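Local structure of Oxidored_FMN domain-containing protein ([Pseudomonas] geniculata N1, 6L6J) at residues Gly521-Ala535 and Cys546-Trp560. The protein probably oxidises the amine 6-hydroxypseudooxynicotine as a flavin-dependent oxidoreductase, carrying FMN, a [4Fe-4S] cluster and bound ADP. Residues are numbered along the deposited sequence; the frame is centred on the assembly and turned at random.
Sequences GSVIVYDEDYYYMAA and CKVTYVTTASDPSPW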
ATOM      1  N   GLY A 521     -22.671   4.979  28.112  1.00 43.72           N
ATOM      2  CA  GLY A 521     -22.294   6.360  28.444  1.00 43.10           C
ATOM      3  C   GLY A 521     -21.308   6.922  27.442  1.00 44.26           C
ATOM      4  O   GLY A 521     -21.194   6.364  26.319  1.00 40.13           O
ATOM      5  N   SER A 522     -20.645   8.013  27.836  1.00 41.74           N
ATOM      6  CA  SER A 522     -19.672   8.766  27.019  1.00 38.55           C
ATOM      7  C   SER A 522     -18.299   8.127  27.229  1.00 40.92           C
ATOM      8  O   SER A 522     -18.086   7.509  28.279  1.00 43.88           O
ATOM      9  CB  SER A 522     -19.688  10.214  27.386  1.00 37.41           C
ATOM     10  OG  SER A 522     -19.352  10.369  28.760  1.00 37.50           O
ATOM     11  N   VAL A 523     -17.415   8.233  26.238  1.00 42.29           N
ATOM     12  CA  VAL A 523     -16.006   7.760  26.340  1.00 40.23           C
ATOM     13  C   VAL A 523     -15.137   8.642  25.436  1.00 38.50           C
ATOM     14  O   VAL A 523     -15.542   8.928  24.269  1.00 34.04           O
ATOM     15  CB  VAL A 523     -15.874   6.259  26.024  1.00 39.86           C
ATOM     16  CG1 VAL A 523     -16.604   5.883  24.750  1.00 43.62           C
ATOM     17  CG2 VAL A 523     -14.426   5.818  25.943  1.00 39.38           C
ATOM     18  N   ILE A 524     -14.012   9.091  26.001  1.00 37.00           N
ATOM     19  CA  ILE A 524     -12.929   9.820  25.282  1.00 37.33           C
ATOM     20  C   ILE A 524     -11.832   8.823  24.908  1.00 34.70           C
ATOM     21  O   ILE A 524     -11.302   8.125  25.819  1.00 35.03           O
ATOM     22  CB  ILE A 524     -12.370  10.982  26.119  1.00 36.95           C
ATOM     23  CG1 ILE A 524     -13.307  12.193  26.056  1.00 38.66           C
ATOM     24  CG2 ILE A 524     -10.964  11.324  25.662  1.00 36.40           C
ATOM     25  CD1 ILE A 524     -12.960  13.297  27.024  1.00 38.20           C
ATOM     26  N   VAL A 525     -11.521   8.752  23.615  1.00 32.74           N
ATOM     27  CA  VAL A 525     -10.348   7.986  23.093  1.00 32.41           C
ATOM     28  C   VAL A 525      -9.301   9.026  22.755  1.00 29.48           C
ATOM     29  O   VAL A 525      -9.614   9.909  21.953  1.00 30.62           O
ATOM     30  CB  VAL A 525     -10.689   7.104  21.878  1.00 31.35           C
ATOM     31  CG1 VAL A 525      -9.536   6.204  21.495  1.00 30.58           C
ATOM     32  CG2 VAL A 525     -11.928   6.269  22.135  1.00 31.75           C
ATOM     33  N   TYR A 526      -8.157   8.959  23.436  1.00 30.53           N
ATOM     34  CA  TYR A 526      -7.033   9.921  23.300  1.00 28.17           C
ATOM     35  C   TYR A 526      -5.962   9.251  22.449  1.00 28.97           C
ATOM     36  O   TYR A 526      -5.469   8.166  22.842  1.00 29.23           O
ATOM     37  CB  TYR A 526      -6.538  10.341  24.680  1.00 28.45           C
ATOM     38  CG  TYR A 526      -5.525  11.458  24.701  1.00 28.68           C
ATOM     39  CD1 TYR A 526      -5.726  12.640  24.002  1.00 27.53           C
ATOM     40  CD2 TYR A 526      -4.388  11.356  25.486  1.00 27.77           C
ATOM     41  CE1 TYR A 526      -4.802  13.669  24.065  1.00 28.04           C
ATOM     42  CE2 TYR A 526      -3.462  12.381  25.567  1.00 26.56           C
ATOM     43  CZ  TYR A 526      -3.666  13.536  24.845  1.00 27.56           C
ATOM     44  OH  TYR A 526      -2.735  14.529  24.919  1.00 31.95           O
ATOM     45  N   ASP A 527      -5.697   9.845  21.283  1.00 29.15           N
ATOM     46  CA  ASP A 527      -4.767   9.317  20.257  1.00 29.63           C
ATOM     47  C   ASP A 527      -3.469  10.128  20.295  1.00 29.24           C
ATOM     48  O   ASP A 527      -3.483  11.277  19.830  1.00 27.39           O
ATOM     49  CB  ASP A 527      -5.418   9.336  18.875  1.00 30.60           C
ATOM     50  CG  ASP A 527      -4.547   8.708  17.815  1.00 30.59           C
ATOM     51  OD1 ASP A 527      -3.593   7.985  18.210  1.00 28.65           O
ATOM     52  OD2 ASP A 527      -4.834   8.946  16.611  1.00 34.80           O
ATOM     53  N   GLU A 528      -2.418   9.528  20.860  1.00 29.92           N
ATOM     54  CA  GLU A 528      -1.000   9.971  20.776  1.00 31.50           C
ATOM     55  C   GLU A 528      -0.174   8.925  19.998  1.00 33.26           C
ATOM     56  O   GLU A 528       1.073   8.973  20.088  1.00 36.33           O
ATOM     57  CB  GLU A 528      -0.431  10.135  22.187  1.00 31.73           C
ATOM     58  CG  GLU A 528      -0.800  11.450  22.835  1.00 33.77           C
ATOM     59  CD  GLU A 528       0.246  12.532  22.665  1.00 35.30           C
ATOM     60  OE1 GLU A 528       1.356  12.355  23.195  1.00 37.84           O
ATOM     61  OE2 GLU A 528      -0.048  13.534  21.990  1.00 35.07           O
ATOM     62  N   ASP A 529      -0.834   7.980  19.317  1.00 30.34           N
ATOM     63  CA  ASP A 529      -0.185   6.939  18.482  1.00 28.48           C
ATOM     64  C   ASP A 529      -0.198   7.402  17.027  1.00 28.73           C
ATOM     65  O   ASP A 529       0.810   7.178  16.359  1.00 31.22           O
ATOM     66  CB  ASP A 529      -0.892   5.594  18.609  1.00 28.75           C
ATOM     67  CG  ASP A 529      -0.471   4.601  17.551  1.00 28.18           C
ATOM     68  OD1 ASP A 529       0.567   3.959  17.737  1.00 26.45           O
ATOM     69  OD2 ASP A 529      -1.176   4.518  16.538  1.00 30.89           O
ATOM     70  N   TYR A 530      -1.313   7.980  16.565  1.00 27.26           N
ATOM     71  CA  TYR A 530      -1.447   8.708  15.268  1.00 26.91           C
ATOM     72  C   TYR A 530      -1.706   7.736  14.103  1.00 27.81           C
ATOM     73  O   TYR A 530      -1.685   8.178  12.913  1.00 25.88           O
ATOM     74  CB  TYR A 530      -0.195   9.560  14.976  1.00 25.02           C
ATOM     75  CG  TYR A 530       0.013  10.778  15.847  1.00 24.03           C
ATOM     76  CD1 TYR A 530      -0.814  11.066  16.923  1.00 23.65           C
ATOM     77  CD2 TYR A 530       1.072  11.639  15.612  1.00 23.21           C
ATOM     78  CE1 TYR A 530      -0.626  12.189  17.713  1.00 23.57           C
ATOM     79  CE2 TYR A 530       1.304  12.747  16.411  1.00 22.96           C
ATOM     80  CZ  TYR A 530       0.449  13.029  17.460  1.00 24.44           C
ATOM     81  OH  TYR A 530       0.669  14.159  18.178  1.00 21.26           O
ATOM     82  N   TYR A 531      -1.942   6.447  14.376  1.00 28.29           N
ATOM     83  CA  TYR A 531      -2.273   5.463  13.300  1.00 27.77           C
ATOM     84  C   TYR A 531      -3.699   4.917  13.504  1.00 28.79           C
ATOM     85  O   TYR A 531      -4.578   5.699  13.857  1.00 45.66           O
ATOM     86  CB  TYR A 531      -1.093   4.491  13.229  1.00 26.22           C
ATOM     87  CG  TYR A 531      -1.075   3.569  12.042  1.00 27.15           C
ATOM     88  CD1 TYR A 531      -1.875   3.783  10.934  1.00 27.24           C
ATOM     89  CD2 TYR A 531      -0.279   2.441  12.038  1.00 30.09           C
ATOM     90  CE1 TYR A 531      -1.893   2.899   9.869  1.00 27.69           C
ATOM     91  CE2 TYR A 531      -0.259   1.562  10.960  1.00 29.09           C
ATOM     92  CZ  TYR A 531      -1.078   1.781   9.871  1.00 28.53           C
ATOM     93  OH  TYR A 531      -1.074   0.918   8.800  1.00 27.20           O
ATOM     94  N   TYR A 532      -3.940   3.620  13.369  1.00 27.64           N
ATOM     95  CA  TYR A 532      -5.305   3.026  13.292  1.00 28.06           C
ATOM     96  C   TYR A 532      -5.861   2.620  14.664  1.00 27.44           C
ATOM     97  O   TYR A 532      -7.077   2.513  14.781  1.00 30.78           O
ATOM     98  CB  TYR A 532      -5.253   1.778  12.409  1.00 27.49           C
ATOM     99  CG  TYR A 532      -4.364   0.688  12.952  1.00 25.85           C
ATOM    100  CD1 TYR A 532      -3.021   0.642  12.630  1.00 27.24           C
ATOM    101  CD2 TYR A 532      -4.861  -0.309  13.770  1.00 26.95           C
ATOM    102  CE1 TYR A 532      -2.191  -0.370  13.083  1.00 26.66           C
ATOM    103  CE2 TYR A 532      -4.050  -1.326  14.239  1.00 27.23           C
ATOM    104  CZ  TYR A 532      -2.709  -1.360  13.898  1.00 27.12           C
ATOM    105  OH  TYR A 532      -1.913  -2.369  14.368  1.00 25.91           O
ATOM    106  N   MET A 533      -5.019   2.339  15.661  1.00 26.52           N
ATOM    107  CA  MET A 533      -5.475   1.650  16.894  1.00 25.89           C
ATOM    108  C   MET A 533      -6.543   2.473  17.623  1.00 25.41           C
ATOM    109  O   MET A 533      -7.498   1.878  18.145  1.00 26.68           O
ATOM    110  CB  MET A 533      -4.332   1.376  17.862  1.00 27.54           C
ATOM    111  CG  MET A 533      -4.775   0.665  19.136  1.00 29.58           C
ATOM    112  SD  MET A 533      -5.793  -0.824  18.856  1.00 31.69           S
ATOM    113  CE  MET A 533      -4.518  -2.071  18.670  1.00 31.07           C
ATOM    114  N   ALA A 534      -6.411   3.784  17.661  1.00 25.09           N
ATOM    115  CA  ALA A 534      -7.369   4.647  18.384  1.00 26.92           C
ATOM    116  C   ALA A 534      -8.649   4.786  17.562  1.00 27.76           C
ATOM    117  O   ALA A 534      -9.729   4.789  18.188  1.00 27.97           O
ATOM    118  CB  ALA A 534      -6.756   5.983  18.716  1.00 26.59           C
ATOM    119  N   ALA A 535      -8.549   4.927  16.235  1.00 26.56           N
ATOM    120  CA  ALA A 535      -9.735   5.089  15.359  1.00 27.25           C
ATOM    121  C   ALA A 535     -10.518   3.776  15.403  1.00 27.70           C
ATOM    122  O   ALA A 535     -11.775   3.803  15.363  1.00 31.75           O
ATOM    123  CB  ALA A 535      -9.365   5.456  13.939  1.00 26.18           C
ATOM    124  N   CYS A 546     -21.738   3.165  23.029  1.00 28.86           N
ATOM    125  CA  CYS A 546     -21.084   4.334  23.693  1.00 28.12           C
ATOM    126  C   CYS A 546     -21.122   5.548  22.758  1.00 28.62           C
ATOM    127  O   CYS A 546     -20.982   5.362  21.549  1.00 30.58           O
ATOM    128  CB  CYS A 546     -19.631   4.089  24.076  1.00 26.50           C
ATOM    129  SG  CYS A 546     -19.356   2.557  24.990  1.00 25.42           S
ATOM    130  N   LYS A 547     -21.330   6.739  23.315  1.00 31.51           N
ATOM    131  CA  LYS A 547     -21.064   8.030  22.637  1.00 32.67           C
ATOM    132  C   LYS A 547     -19.552   8.272  22.719  1.00 30.43           C
ATOM    133  O   LYS A 547     -19.059   8.478  23.839  1.00 26.47           O
ATOM    134  CB  LYS A 547     -21.884   9.155  23.273  1.00 34.44           C
ATOM    135  CG  LYS A 547     -21.464  10.575  22.897  1.00 39.62           C
ATOM    136  CD  LYS A 547     -21.833  11.000  21.488  1.00 42.80           C
ATOM    137  CE  LYS A 547     -20.967  12.134  20.969  1.00 47.52           C
ATOM    138  NZ  LYS A 547     -21.487  12.710  19.703  1.00 48.39           N
ATOM    139  N   VAL A 548     -18.858   8.223  21.572  1.00 28.74           N
ATOM    140  CA  VAL A 548     -17.378   8.389  21.478  1.00 28.56           C
ATOM    141  C   VAL A 548     -17.028   9.819  21.049  1.00 26.44           C
ATOM    142  O   VAL A 548     -17.625  10.300  20.067  1.00 24.61           O
ATOM    143  CB  VAL A 548     -16.744   7.352  20.525  1.00 28.78           C
ATOM    144  CG1 VAL A 548     -15.230   7.497  20.474  1.00 28.91           C
ATOM    145  CG2 VAL A 548     -17.110   5.935  20.920  1.00 28.25           C
ATOM    146  N   THR A 549     -16.055  10.429  21.736  1.00 24.65           N
ATOM    147  CA  THR A 549     -15.275  11.582  21.224  1.00 27.52           C
ATOM    148  C   THR A 549     -13.832  11.129  20.945  1.00 28.17           C
ATOM    149  O   THR A 549     -13.144  10.685  21.881  1.00 28.13           O
ATOM    150  CB  THR A 549     -15.314  12.773  22.194  1.00 27.63           C
ATOM    151  OG1 THR A 549     -16.643  13.280  22.279  1.00 29.61           O
ATOM    152  CG2 THR A 549     -14.436  13.929  21.780  1.00 27.35           C
ATOM    153  N   TYR A 550     -13.368  11.273  19.708  1.00 28.86           N
ATOM    154  CA  TYR A 550     -11.951  11.014  19.325  1.00 30.03           C
ATOM    155  C   TYR A 550     -11.167  12.315  19.509  1.00 28.85           C
ATOM    156  O   TYR A 550     -11.563  13.335  18.887  1.00 29.62           O
ATOM    157  CB  TYR A 550     -11.843  10.507  17.879  1.00 29.69           C
ATOM    158  CG  TYR A 550     -10.438  10.508  17.338  1.00 30.94           C
ATOM    159  CD1 TYR A 550      -9.902  11.622  16.706  1.00 30.38           C
ATOM    160  CD2 TYR A 550      -9.623   9.401  17.493  1.00 32.51           C
ATOM    161  CE1 TYR A 550      -8.608  11.616  16.214  1.00 30.27           C
ATOM    162  CE2 TYR A 550      -8.327   9.383  17.007  1.00 31.77           C
ATOM    163  CZ  TYR A 550      -7.814  10.497  16.376  1.00 30.69           C
ATOM    164  OH  TYR A 550      -6.528  10.477  15.928  1.00 33.21           O
ATOM    165  N   VAL A 551     -10.100  12.273  20.320  1.00 28.26           N
ATOM    166  CA  VAL A 551      -9.303  13.467  20.747  1.00 27.31           C
ATOM    167  C   VAL A 551      -7.842  13.209  20.385  1.00 28.91           C
ATOM    168  O   VAL A 551      -7.329  12.164  20.865  1.00 31.30           O
ATOM    169  CB  VAL A 551      -9.443  13.721  22.261  1.00 27.57           C
ATOM    170  CG1 VAL A 551      -8.624  14.925  22.720  1.00 28.24           C
ATOM    171  CG2 VAL A 551     -10.890  13.872  22.702  1.00 25.72           C
ATOM    172  N   THR A 552      -7.205  14.085  19.586  1.00 25.67           N
ATOM    173  CA  THR A 552      -5.747  13.995  19.317  1.00 26.32           C
ATOM    174  C   THR A 552      -5.038  15.349  19.505  1.00 25.45           C
ATOM    175  O   THR A 552      -5.685  16.408  19.346  1.00 22.48           O
ATOM    176  CB  THR A 552      -5.444  13.429  17.924  1.00 27.53           C
ATOM    177  OG1 THR A 552      -4.014  13.314  17.894  1.00 25.67           O
ATOM    178  CG2 THR A 552      -5.954  14.298  16.785  1.00 27.03           C
ATOM    179  N   THR A 553      -3.729  15.273  19.783  1.00 24.07           N
ATOM    180  CA  THR A 553      -2.778  16.414  19.881  1.00 24.54           C
ATOM    181  C   THR A 553      -2.331  16.840  18.487  1.00 24.06           C
ATOM    182  O   THR A 553      -1.893  17.989  18.328  1.00 24.43           O
ATOM    183  CB  THR A 553      -1.570  16.049  20.752  1.00 26.14           C
ATOM    184  OG1 THR A 553      -1.013  14.834  20.248  1.00 26.44           O
ATOM    185  CG2 THR A 553      -1.926  15.894  22.221  1.00 27.29           C
ATOM    186  N   ALA A 554      -2.467  15.937  17.521  1.00 25.77           N
ATOM    187  CA  ALA A 554      -2.211  16.167  16.081  1.00 26.35           C
ATOM    188  C   ALA A 554      -3.283  17.088  15.478  1.00 24.91           C
ATOM    189  O   ALA A 554      -4.397  17.209  16.039  1.00 26.24           O
ATOM    190  CB  ALA A 554      -2.137  14.837  15.363  1.00 26.60           C
ATOM    191  N   SER A 555      -2.945  17.740  14.377  1.00 24.58           N
ATOM    192  CA  SER A 555      -3.832  18.706  13.682  1.00 26.57           C
ATOM    193  C   SER A 555      -4.900  17.976  12.863  1.00 26.45           C
ATOM    194  O   SER A 555      -5.932  18.603  12.564  1.00 28.40           O
ATOM    195  CB  SER A 555      -3.038  19.628  12.818  1.00 26.66           C
ATOM    196  OG  SER A 555      -2.153  20.380  13.619  1.00 30.05           O
ATOM    197  N   ASP A 556      -4.637  16.721  12.502  1.00 24.99           N
ATOM    198  CA  ASP A 556      -5.530  15.874  11.686  1.00 25.11           C
ATOM    199  C   ASP A 556      -5.780  14.578  12.441  1.00 25.39           C
ATOM    200  O   ASP A 556      -4.890  14.117  13.160  1.00 23.28           O
ATOM    201  CB  ASP A 556      -4.920  15.635  10.308  1.00 26.52           C
ATOM    202  CG  ASP A 556      -4.805  16.901   9.488  1.00 25.60           C
ATOM    203  OD1 ASP A 556      -5.845  17.444   9.105  1.00 25.93           O
ATOM    204  OD2 ASP A 556      -3.695  17.321   9.246  1.00 26.41           O
ATOM    205  N   PRO A 557      -6.997  13.974  12.324  1.00 25.56           N
ATOM    206  CA  PRO A 557      -7.257  12.662  12.908  1.00 24.05           C
ATOM    207  C   PRO A 557      -6.322  11.640  12.246  1.00 23.99           C
ATOM    208  O   PRO A 557      -6.151  11.702  11.047  1.00 23.07           O
ATOM    209  CB  PRO A 557      -8.749  12.396  12.642  1.00 23.76           C
ATOM    210  CG  PRO A 557      -9.118  13.329  11.512  1.00 24.03           C
ATOM    211  CD  PRO A 557      -8.185  14.517  11.645  1.00 25.15           C
ATOM    212  N   SER A 558      -5.735  10.762  13.064  1.00 25.28           N
ATOM    213  CA  SER A 558      -4.925   9.578  12.674  1.00 25.69           C
ATOM    214  C   SER A 558      -3.918   9.954  11.599  1.00 25.12           C
ATOM    215  O   SER A 558      -3.945   9.396  10.500  1.00 24.84           O
ATOM    216  CB  SER A 558      -5.818   8.453  12.223  1.00 27.89           C
ATOM    217  OG  SER A 558      -6.614   7.993  13.313  1.00 28.76           O
ATOM    218  N   PRO A 559      -3.003  10.902  11.905  1.00 25.96           N
ATOM    219  CA  PRO A 559      -2.160  11.567  10.899  1.00 24.61           C
ATOM    220  C   PRO A 559      -1.564  10.624   9.847  1.00 24.44           C
ATOM    221  O   PRO A 559      -1.559  10.974   8.658  1.00 24.14           O
ATOM    222  CB  PRO A 559      -1.054  12.186  11.746  1.00 22.43           C
ATOM    223  CG  PRO A 559      -1.767  12.553  13.001  1.00 24.90           C
ATOM    224  CD  PRO A 559      -2.737  11.415  13.258  1.00 26.00           C
ATOM    225  N   TRP A 560      -1.106   9.454  10.298  1.00 23.04           N
ATOM    226  CA  TRP A 560      -0.376   8.493   9.434  1.00 23.79           C
ATOM    227  C   TRP A 560      -1.266   8.056   8.255  1.00 23.55           C
ATOM    228  O   TRP A 560      -0.701   7.607   7.215  1.00 19.80           O
ATOM    229  CB  TRP A 560       0.101   7.283  10.244  1.00 24.31           C
ATOM    230  CG  TRP A 560       0.934   6.360   9.409  1.00 23.22           C
ATOM    231  CD1 TRP A 560       0.642   5.089   9.013  1.00 23.20           C
ATOM    232  CD2 TRP A 560       2.176   6.696   8.784  1.00 23.13           C
ATOM    233  NE1 TRP A 560       1.634   4.598   8.213  1.00 22.74           N
ATOM    234  CE2 TRP A 560       2.586   5.569   8.049  1.00 22.84           C
ATOM    235  CE3 TRP A 560       2.990   7.832   8.799  1.00 23.60           C
ATOM    236  CZ2 TRP A 560       3.791   5.544   7.354  1.00 22.92           C
ATOM    237  CZ3 TRP A 560       4.163   7.817   8.082  1.00 23.79           C
ATOM    238  CH2 TRP A 560       4.552   6.686   7.365  1.00 23.63           C
TER
HETATM  239  O   HOH W   1       1.245   1.819   7.320  1.00 34.59           O
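Tyr530 and Tyr531 lean on Ala554, Pro559 and Trp560 where two parallel strands, 522-527 and 547-552, run out into their C-terminal loops. The strands belong to a right-handed beta-alpha-beta crossover through helix 533-542, in the second alpha/beta domain. Backbone bonds alternate from Lys547 N to Gly521 O through Asp527 N to Val551 O. On the helix side, Val525 CG2 meets Val548 CG1 at 3.9 Å, with Leu541 of the helix touching both valines; on the other face Val551 sends CG2 to Ile524 and CG1 to Tyr526.

At the strand ends, Asp527 has its CG anti to the backbone N (chi1 -176°), which brings the carboxylate to the edge of the Tyr550 ring. OD2 takes the Tyr550 hydroxyl, while OD1 accepts Asp529 N, an Asx turn, and also Tyr530 N from the same face of the carboxylate, which together make an Asx motif. Tyr550 OH in turn accepts Ser558 N at 3.0 Å. Thr552 OG1 bonds to Asp527 O and receives Ala554 N, an ST turn.

The Tyr530 ring carries Ala554 CB over its face, 4.0 Å from the centroid, and Pro559 CG likewise forms a CH-pi contact; Thr553 OG1 lies at its edge, 2.8 Å from Tyr530 OH. An alanine here would take away the ring under Ala554 and Pro559 and the hydroxyl beside Thr553, and is likely to leave the 553-559 loop less firmly held. Trp560 N bonds to Tyr530 O at 3.0 Å, and Trp560 CD1 points edge-on into the Tyr531 face, planes at 80°. One water joins Tyr531 OH to Trp560 NE1.

Tyr531 lies about 5 Å, side chain to side chain, from cluster ligand Cys347. Chemically, Asp527 OD1 holds its own loop and OD2 reaches the other through Tyr550, so buried polar groups pair at the strand ends while aromatic packing joins the outer loops.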